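Local coordinates for cell division cycle protein 123 (Schizosaccharomyces pombe, PDB 4ZGP) that acts as an ATP-dependent chaperone that binds the gamma subunit of translation initiation factor eIF2 so that it can assemble with the alpha and beta subunits, at residues 31-36 with 116-121; 50-55 with 177-182. All blocks are in the same frame, centred on the assembly; numbering follows the deposited sequence.

The two contacts lie side by side in the ATP-grasp fold, their centres about 10 Å apart, and their segments alternate along the chain. Contact 1 is wholly buried near the middle of the molecule and joins the start of helix 34-40 to the loop after strand 112-115, with ADP at its border; an amide pair, an indole and one backbone hydrogen bond carry it. Contact 2, farther out and partly buried, is sheet pairing of strands 48-51 and 180-184, with apolar packing and a lysine salt bridge at its exposed end. They meet at Glu179, whose carboxylate is reached by Ser35 and whose backbone N is bonded to Asn117 OD1.

Contact 1: residues 31-36 with 116-121. With ADP (adenosine-5'-diphosphate), chain C.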
ATOM      1  N   HIS A  31       1.235 -11.635  -5.515  1.00 20.26           N
ATOM      2  CA  HIS A  31       0.090 -11.015  -6.171  1.00 19.40           C
ATOM      3  C   HIS A  31      -0.164  -9.583  -5.695  1.00 19.03           C
ATOM      4  O   HIS A  31      -0.839  -8.810  -6.384  1.00 22.91           O
ATOM      5  CB  HIS A  31      -1.181 -11.852  -5.945  1.00 23.14           C
ATOM      6  CG  HIS A  31      -1.124 -13.194  -6.606  1.00 25.78           C
ATOM      7  ND1 HIS A  31      -1.919 -14.252  -6.221  1.00 29.98           N
ATOM      8  CD2 HIS A  31      -0.333 -13.660  -7.601  1.00 24.59           C
ATOM      9  CE1 HIS A  31      -1.643 -15.304  -6.975  1.00 25.89           C
ATOM     10  NE2 HIS A  31      -0.681 -14.971  -7.818  1.00 28.46           N
ATOM     11  N   CYS A  32       0.359  -9.251  -4.518  1.00 20.80           N
ATOM     12  CA  CYS A  32       0.144  -7.935  -3.926  1.00 22.42           C
ATOM     13  C   CYS A  32       1.252  -6.942  -4.243  1.00 21.85           C
ATOM     14  O   CYS A  32       1.189  -5.796  -3.779  1.00 20.11           O
ATOM     15  CB  CYS A  32      -0.003  -8.051  -2.398  1.00 24.05           C
ATOM     16  SG  CYS A  32      -1.637  -8.698  -1.981  1.00 26.24           S
ATOM     17  N   GLN A  33       2.265  -7.362  -4.996  1.00 20.81           N
ATOM     18  CA  GLN A  33       3.282  -6.396  -5.423  1.00 22.90           C
ATOM     19  C   GLN A  33       2.631  -5.295  -6.233  1.00 22.91           C
ATOM     20  O   GLN A  33       1.728  -5.560  -7.029  1.00 20.37           O
ATOM     21  CB  GLN A  33       4.362  -7.056  -6.283  1.00 22.15           C
ATOM     22  CG  GLN A  33       5.181  -8.164  -5.665  1.00 22.91           C
ATOM     23  CD  GLN A  33       6.032  -8.849  -6.743  1.00 27.11           C
ATOM     24  OE1 GLN A  33       7.187  -8.505  -6.934  1.00 27.63           O
ATOM     25  NE2 GLN A  33       5.432  -9.787  -7.468  1.00 23.75           N
ATOM     26  N   PHE A  34       3.104  -4.058  -6.067  1.00 20.54           N
ATOM     27  CA  PHE A  34       2.519  -2.931  -6.791  1.00 19.24           C
ATOM     28  C   PHE A  34       2.456  -3.181  -8.304  1.00 18.25           C
ATOM     29  O   PHE A  34       1.429  -2.963  -8.939  1.00 21.92           O
ATOM     30  CB  PHE A  34       3.324  -1.642  -6.521  1.00 19.22           C
ATOM     31  CG  PHE A  34       2.638  -0.410  -6.991  1.00 23.53           C
ATOM     32  CD1 PHE A  34       1.775   0.281  -6.145  1.00 23.86           C
ATOM     33  CD2 PHE A  34       2.859   0.073  -8.269  1.00 22.91           C
ATOM     34  CE1 PHE A  34       1.131   1.422  -6.577  1.00 27.47           C
ATOM     35  CE2 PHE A  34       2.209   1.212  -8.710  1.00 20.18           C
ATOM     36  CZ  PHE A  34       1.351   1.885  -7.875  1.00 22.53           C
ATOM     37  N   SER A  35       3.559  -3.643  -8.872  1.00 23.65           N
ATOM     38  CA  SER A  35       3.583  -3.892 -10.309  1.00 25.66           C
ATOM     39  C   SER A  35       2.532  -4.932 -10.721  1.00 27.92           C
ATOM     40  O   SER A  35       2.009  -4.876 -11.820  1.00 24.92           O
ATOM     41  CB  SER A  35       4.965  -4.355 -10.763  1.00 26.90           C
ATOM     42  OG  SER A  35       5.399  -5.499 -10.056  1.00 23.36           O
ATOM     43  N   SER A  36       2.211  -5.867  -9.833  1.00 25.69           N
ATOM     44  CA  SER A  36       1.249  -6.896 -10.204  1.00 25.58           C
ATOM     45  C   SER A  36      -0.175  -6.354 -10.266  1.00 25.97           C
ATOM     46  O   SER A  36      -0.954  -6.772 -11.104  1.00 35.89           O
ATOM     47  CB  SER A  36       1.320  -8.089  -9.236  1.00 23.08           C
ATOM     48  OG  SER A  36       2.594  -8.709  -9.294  1.00 27.62           O
ATOM     49  N   LEU A 116       8.382   0.619  -2.227  1.00 24.22           N
ATOM     50  CA  LEU A 116       8.893  -0.524  -2.975  1.00 25.28           C
ATOM     51  C   LEU A 116       7.701  -1.426  -3.281  1.00 24.72           C
ATOM     52  O   LEU A 116       6.584  -0.931  -3.442  1.00 25.74           O
ATOM     53  CB  LEU A 116      10.009  -1.261  -2.234  1.00 27.57           C
ATOM     54  CG  LEU A 116      11.239  -0.419  -1.856  1.00 30.53           C
ATOM     55  CD1 LEU A 116      12.360  -1.302  -1.349  1.00 33.73           C
ATOM     56  CD2 LEU A 116      11.730   0.470  -3.013  1.00 27.87           C
ATOM     57  N   ASN A 117       7.930  -2.732  -3.401  1.00 24.45           N
ATOM     58  CA  ASN A 117       6.890  -3.580  -3.953  1.00 26.82           C
ATOM     59  C   ASN A 117       5.629  -3.582  -3.112  1.00 23.11           C
ATOM     60  O   ASN A 117       4.536  -3.692  -3.662  1.00 21.97           O
ATOM     61  CB  ASN A 117       7.370  -5.030  -4.123  1.00 21.97           C
ATOM     62  CG  ASN A 117       8.680  -5.149  -4.924  1.00 27.59           C
ATOM     63  OD1 ASN A 117       9.661  -4.444  -4.653  1.00 27.62           O
ATOM     64  ND2 ASN A 117       8.700  -6.061  -5.898  1.00 24.08           N
ATOM     65  N   TRP A 118       5.761  -3.481  -1.792  1.00 20.70           N
ATOM     66  CA  TRP A 118       4.552  -3.591  -0.959  1.00 24.93           C
ATOM     67  C   TRP A 118       4.288  -2.403  -0.044  1.00 22.49           C
ATOM     68  O   TRP A 118       3.139  -1.982   0.073  1.00 22.10           O
ATOM     69  CB  TRP A 118       4.578  -4.848  -0.082  1.00 23.66           C
ATOM     70  CG  TRP A 118       4.730  -6.118  -0.855  1.00 24.79           C
ATOM     71  CD1 TRP A 118       3.732  -6.871  -1.425  1.00 19.67           C
ATOM     72  CD2 TRP A 118       5.956  -6.773  -1.157  1.00 24.94           C
ATOM     73  NE1 TRP A 118       4.280  -7.962  -2.072  1.00 21.08           N
ATOM     74  CE2 TRP A 118       5.643  -7.934  -1.903  1.00 23.03           C
ATOM     75  CE3 TRP A 118       7.299  -6.504  -0.851  1.00 23.23           C
ATOM     76  CZ2 TRP A 118       6.619  -8.806  -2.366  1.00 25.76           C
ATOM     77  CZ3 TRP A 118       8.266  -7.374  -1.303  1.00 25.57           C
ATOM     78  CH2 TRP A 118       7.921  -8.516  -2.055  1.00 26.93           C
ATOM     79  N   SER A 119       5.328  -1.877   0.602  1.00 26.95           N
ATOM     80  CA  SER A 119       5.124  -0.973   1.733  1.00 29.66           C
ATOM     81  C   SER A 119       5.506   0.488   1.459  1.00 28.01           C
ATOM     82  O   SER A 119       6.598   0.781   0.985  1.00 33.31           O
ATOM     83  CB  SER A 119       5.912  -1.479   2.944  1.00 27.50           C
ATOM     84  OG  SER A 119       5.640  -2.847   3.191  1.00 30.98           O
ATOM     85  N   THR A 120       4.576   1.377   1.758  1.00 23.73           N
ATOM     86  CA  THR A 120       4.798   2.827   1.716  1.00 27.87           C
ATOM     87  C   THR A 120       5.466   3.236   3.028  1.00 28.42           C
ATOM     88  O   THR A 120       5.046   2.781   4.088  1.00 30.55           O
ATOM     89  CB  THR A 120       3.449   3.572   1.493  1.00 32.71           C
ATOM     90  OG1 THR A 120       2.827   3.074   0.293  1.00 31.72           O
ATOM     91  CG2 THR A 120       3.626   5.077   1.375  1.00 28.48           C
ATOM     92  N   PRO A 121       6.515   4.083   2.960  1.00 27.76           N
ATOM     93  CA  PRO A 121       7.292   4.475   4.144  1.00 29.05           C
ATOM     94  C   PRO A 121       6.556   5.493   5.009  1.00 29.40           C
ATOM     95  O   PRO A 121       7.061   6.573   5.333  1.00 30.84           O
ATOM     96  CB  PRO A 121       8.579   5.060   3.533  1.00 29.43           C
ATOM     97  CG  PRO A 121       8.157   5.607   2.220  1.00 30.43           C
ATOM     98  CD  PRO A 121       7.106   4.621   1.720  1.00 27.61           C
TER
HETATM   99  PB  ADP C 301       0.091   1.134   3.007  0.69 45.51           P
HETATM  100  O1B ADP C 301      -0.987   0.299   2.334  0.69 40.65           O
HETATM  101  O2B ADP C 301       1.440   0.443   3.092  0.69 37.78           O
HETATM  102  O3B ADP C 301      -0.439   1.797   4.262  0.69 37.41           O
HETATM  103  PA  ADP C 301      -0.571   3.219   1.108  0.69 35.58           P
HETATM  104  O1A ADP C 301      -1.955   2.644   1.282  0.69 42.32           O
HETATM  105  O2A ADP C 301       0.072   3.406  -0.256  0.69 36.30           O
HETATM  106  O3A ADP C 301       0.465   2.348   1.992  0.69 44.21           O
HETATM  107  O5' ADP C 301      -0.582   4.652   1.831  0.69 44.51           O
HETATM  108  C5' ADP C 301      -0.008   4.871   3.120  0.69 38.19           C
HETATM  109  C4' ADP C 301      -0.470   6.262   3.518  0.69 41.03           C
HETATM  110  O4' ADP C 301       0.270   7.234   2.776  0.69 37.77           O
HETATM  111  C3' ADP C 301      -1.932   6.463   3.154  0.69 38.87           C
HETATM  112  O3' ADP C 301      -2.775   6.304   4.300  0.69 41.30           O
HETATM  113  C2' ADP C 301      -2.013   7.868   2.597  0.69 41.25           C
HETATM  114  O2' ADP C 301      -2.504   8.784   3.579  0.69 45.64           O
HETATM  115  C1' ADP C 301      -0.590   8.245   2.240  0.69 36.94           C
HETATM  116  N9  ADP C 301      -0.484   8.233   0.760  0.69 36.80           N
HETATM  117  C8  ADP C 301      -0.381   7.124  -0.005  0.69 36.24           C
HETATM  118  N7  ADP C 301      -0.304   7.452  -1.324  0.69 39.00           N
HETATM  119  C5  ADP C 301      -0.358   8.800  -1.414  0.69 34.50           C
HETATM  120  C6  ADP C 301      -0.316   9.794  -2.512  0.69 34.40           C
HETATM  121  N6  ADP C 301      -0.201   9.370  -3.798  0.69 32.35           N
HETATM  122  N1  ADP C 301      -0.396  11.112  -2.186  0.69 28.14           N
HETATM  123  C2  ADP C 301      -0.500  11.503  -0.897  0.69 35.16           C
HETATM  124  N3  ADP C 301      -0.543  10.655   0.152  0.69 37.18           N
HETATM  125  C4  ADP C 301      -0.475   9.311  -0.039  0.69 39.63           C
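Gln33 and Asn117 lie alongside each other, pointing the same way, with their amide planes only 2° apart. Within this nearly flat pair Asn117 ND2 donates to Gln33 OE1 at 3.1 Å, meeting an in-plane lone pair, although the N-H is bent (144°). Outside partners fix both rotations: Gln33 NE2 bonds to Leu30 O, Asn117 OD1 accepts from Glu179 N and ND2 also reaches Ser177 O. With CG of Gln33 beside its own backbone N (chi1 -61°), that methylene sits against the Trp118 indole, CG lying 3.7 Å from CZ2, while Asn117 CB sits over one face of the ring, toward its rim. Cys32 CB adds a looser contact at 4.0 Å from Trp118 CD1, and the indole NE1 is taken by Val29 O.

The backbones are joined too: Phe34 N donates to Asn117 O at 2.8 Å. Gln33 is the N-cap of helix 34-40, so this bond ties the helix's first turn to a loop of the ATP-grasp nucleotide site. Replacing Gln33 by alanine would probably leave Asn117 ND2 without one acceptor and open a gap beside the indole.

Trp118 and Thr120 both belong to the ATP-binding site. Thr120 OG1 lies 2.8 Å from O2A, an alpha-phosphate oxygen of ADP, and the nucleotide is hydrogen-bonded by Lys183 and Lys122.

Contact 2: residues 50-55 with 177-182; sequences VIKPIP and SFELVL
Residues 50-51 and 180-181 run antiparallel, joining strands 48-51 and 180-184 in the three-stranded sheet of this ATP-grasp protein. Ile51 and Leu180 form the hydrogen-bonded pair: Ile51 N donates to Leu180 O at 2.7 Å and Leu180 N returns a bond to Ile51 O at 2.9 Å, both almost straight. Val50 and Val181 make the adjoining non-hydrogen-bonded pair. Past the strand, a cis peptide precedes Pro53, and Ile54 N reaches Phe178 O.

On one face Ile51 and Leu180 lie side by side, CD1 of the isoleucine 4.0 Å from CD2 of the leucine, and both rest on Ile101 of helix 95-107. Ile54 comes at about a right angle to Leu180, setting its CD1 against the leucine CB, while its CG2 packs on Phe178 CB at 3.7 Å. Val50, Val181 and Glu179 instead meet Phe34 of helix 34-40.

Lys52 runs extended to CE, then turns at chi4 (58°), which brings NZ between Ser177 and Glu179. The salt bridge from Lys52 NZ uses the anti lone pair of Glu179 OE1, an oxygen shared with Ser35 OG. NZ also donates to Ser177 OG at 2.9 Å and to a water that accepts a second bond from Ser177 N at 3.0 Å.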
ATOM      1  N   VAL A  50       6.627   2.951 -12.424  1.00 26.12           N
ATOM      2  CA  VAL A  50       7.375   1.887 -11.782  1.00 25.79           C
ATOM      3  C   VAL A  50       8.747   1.702 -12.412  1.00 31.62           C
ATOM      4  O   VAL A  50       8.860   1.514 -13.622  1.00 35.16           O
ATOM      5  CB  VAL A  50       6.602   0.543 -11.834  1.00 30.99           C
ATOM      6  CG1 VAL A  50       7.359  -0.522 -11.087  1.00 28.24           C
ATOM      7  CG2 VAL A  50       5.233   0.714 -11.219  1.00 28.52           C
ATOM      8  N   ILE A  51       9.785   1.762 -11.588  1.00 28.36           N
ATOM      9  CA  ILE A  51      11.131   1.431 -12.049  1.00 31.59           C
ATOM     10  C   ILE A  51      11.489   0.007 -11.643  1.00 28.39           C
ATOM     11  O   ILE A  51      11.699  -0.284 -10.469  1.00 30.98           O
ATOM     12  CB  ILE A  51      12.162   2.413 -11.493  1.00 30.93           C
ATOM     13  CG1 ILE A  51      11.836   3.820 -11.981  1.00 32.90           C
ATOM     14  CG2 ILE A  51      13.568   1.997 -11.929  1.00 39.01           C
ATOM     15  CD1 ILE A  51      12.640   4.910 -11.280  1.00 37.79           C
ATOM     16  N   LYS A  52      11.546  -0.889 -12.627  1.00 27.61           N
ATOM     17  CA  LYS A  52      11.672  -2.309 -12.362  1.00 29.27           C
ATOM     18  C   LYS A  52      12.518  -2.982 -13.445  1.00 38.38           C
ATOM     19  O   LYS A  52      12.245  -2.812 -14.626  1.00 35.77           O
ATOM     20  CB  LYS A  52      10.290  -2.962 -12.296  1.00 32.44           C
ATOM     21  CG  LYS A  52      10.291  -4.401 -11.791  1.00 31.67           C
ATOM     22  CD  LYS A  52       8.897  -5.006 -11.914  1.00 30.98           C
ATOM     23  CE  LYS A  52       8.832  -6.443 -11.381  1.00 34.06           C
ATOM     24  NZ  LYS A  52       9.250  -6.549  -9.958  1.00 27.95           N
ATOM     25  N   PRO A  53      13.557  -3.723 -13.039  1.00 32.95           N
ATOM     26  CA  PRO A  53      13.959  -3.848 -11.635  1.00 34.69           C
ATOM     27  C   PRO A  53      14.578  -2.568 -11.084  1.00 38.50           C
ATOM     28  O   PRO A  53      14.962  -1.673 -11.836  1.00 37.02           O
ATOM     29  CB  PRO A  53      14.986  -4.980 -11.656  1.00 41.06           C
ATOM     30  CG  PRO A  53      15.491  -5.009 -13.051  1.00 40.73           C
ATOM     31  CD  PRO A  53      14.343  -4.603 -13.921  1.00 41.50           C
ATOM     32  N   ILE A  54      14.641  -2.482  -9.766  1.00 35.02           N
ATOM     33  CA  ILE A  54      15.231  -1.330  -9.104  1.00 41.53           C
ATOM     34  C   ILE A  54      16.727  -1.280  -9.422  1.00 40.92           C
ATOM     35  O   ILE A  54      17.397  -2.311  -9.413  1.00 45.40           O
ATOM     36  CB  ILE A  54      14.975  -1.393  -7.569  1.00 37.85           C
ATOM     37  CG1 ILE A  54      15.343  -0.077  -6.892  1.00 42.25           C
ATOM     38  CG2 ILE A  54      15.704  -2.581  -6.933  1.00 35.55           C
ATOM     39  CD1 ILE A  54      14.774   0.030  -5.509  1.00 43.74           C
ATOM     40  N   PRO A  55      17.248  -0.085  -9.753  1.00 42.20           N
ATOM     41  CA  PRO A  55      18.690   0.054 -10.008  1.00 42.37           C
ATOM     42  C   PRO A  55      19.512  -0.456  -8.839  1.00 43.42           C
ATOM     43  O   PRO A  55      19.203  -0.139  -7.692  1.00 43.03           O
ATOM     44  CB  PRO A  55      18.867   1.559 -10.200  1.00 42.17           C
ATOM     45  CG  PRO A  55      17.550   2.006 -10.765  1.00 40.74           C
ATOM     46  CD  PRO A  55      16.504   1.143 -10.086  1.00 38.11           C
ATOM     47  N   SER A 177      11.692  -9.538  -8.663  1.00 35.30           N
ATOM     48  CA  SER A 177      12.641  -8.435  -8.535  1.00 33.09           C
ATOM     49  C   SER A 177      12.044  -7.318  -7.677  1.00 32.63           C
ATOM     50  O   SER A 177      10.833  -7.111  -7.690  1.00 28.63           O
ATOM     51  CB  SER A 177      13.038  -7.887  -9.909  1.00 32.13           C
ATOM     52  OG  SER A 177      11.957  -7.226 -10.546  1.00 32.13           O
ATOM     53  N   PHE A 178      12.891  -6.593  -6.950  1.00 29.48           N
ATOM     54  CA  PHE A 178      12.428  -5.405  -6.253  1.00 28.21           C
ATOM     55  C   PHE A 178      12.142  -4.302  -7.276  1.00 32.25           C
ATOM     56  O   PHE A 178      12.709  -4.285  -8.374  1.00 32.47           O
ATOM     57  CB  PHE A 178      13.461  -4.948  -5.215  1.00 31.27           C
ATOM     58  CG  PHE A 178      13.579  -5.870  -4.044  1.00 33.36           C
ATOM     59  CD1 PHE A 178      12.585  -5.910  -3.076  1.00 34.62           C
ATOM     60  CD2 PHE A 178      14.675  -6.701  -3.904  1.00 31.82           C
ATOM     61  CE1 PHE A 178      12.680  -6.762  -1.995  1.00 36.89           C
ATOM     62  CE2 PHE A 178      14.791  -7.551  -2.812  1.00 37.91           C
ATOM     63  CZ  PHE A 178      13.782  -7.587  -1.857  1.00 39.49           C
ATOM     64  N   GLU A 179      11.238  -3.395  -6.927  1.00 26.66           N
ATOM     65  CA  GLU A 179      10.823  -2.340  -7.838  1.00 27.01           C
ATOM     66  C   GLU A 179      10.729  -1.055  -7.050  1.00 29.92           C
ATOM     67  O   GLU A 179      10.416  -1.076  -5.861  1.00 27.87           O
ATOM     68  CB  GLU A 179       9.480  -2.682  -8.498  1.00 25.53           C
ATOM     69  CG  GLU A 179       8.380  -2.923  -7.469  1.00 26.48           C
ATOM     70  CD  GLU A 179       7.216  -3.727  -8.011  1.00 29.43           C
ATOM     71  OE1 GLU A 179       7.446  -4.610  -8.856  1.00 27.51           O
ATOM     72  OE2 GLU A 179       6.073  -3.482  -7.576  1.00 26.82           O
ATOM     73  N   LEU A 180      11.038   0.055  -7.708  1.00 30.20           N
ATOM     74  CA  LEU A 180      10.859   1.363  -7.129  1.00 30.63           C
ATOM     75  C   LEU A 180       9.607   1.993  -7.712  1.00 29.34           C
ATOM     76  O   LEU A 180       9.511   2.255  -8.915  1.00 28.81           O
ATOM     77  CB  LEU A 180      12.084   2.255  -7.388  1.00 27.19           C
ATOM     78  CG  LEU A 180      11.896   3.712  -6.969  1.00 32.55           C
ATOM     79  CD1 LEU A 180      11.577   3.798  -5.504  1.00 30.02           C
ATOM     80  CD2 LEU A 180      13.152   4.524  -7.290  1.00 36.80           C
ATOM     81  N   VAL A 181       8.646   2.236  -6.837  1.00 23.64           N
ATOM     82  CA  VAL A 181       7.388   2.825  -7.232  1.00 23.82           C
ATOM     83  C   VAL A 181       7.373   4.296  -6.870  1.00 25.50           C
ATOM     84  O   VAL A 181       7.651   4.664  -5.742  1.00 26.28           O
ATOM     85  CB  VAL A 181       6.194   2.109  -6.539  1.00 24.86           C
ATOM     86  CG1 VAL A 181       4.884   2.756  -6.941  1.00 23.98           C
ATOM     87  CG2 VAL A 181       6.205   0.621  -6.882  1.00 25.54           C
ATOM     88  N   LEU A 182       7.042   5.129  -7.842  1.00 25.76           N
ATOM     89  CA  LEU A 182       6.814   6.537  -7.588  1.00 27.59           C
ATOM     90  C   LEU A 182       5.359   6.868  -7.922  1.00 26.75           C
ATOM     91  O   LEU A 182       4.958   6.912  -9.084  1.00 25.98           O
ATOM     92  CB  LEU A 182       7.788   7.394  -8.422  1.00 25.37           C
ATOM     93  CG  LEU A 182       9.257   7.073  -8.146  1.00 29.18           C
ATOM     94  CD1 LEU A 182      10.166   7.790  -9.134  1.00 40.08           C
ATOM     95  CD2 LEU A 182       9.643   7.427  -6.691  1.00 31.39           C
TER
HETATM   96  O   HOH W   1       8.682  -9.151  -8.895  1.00 29.99           O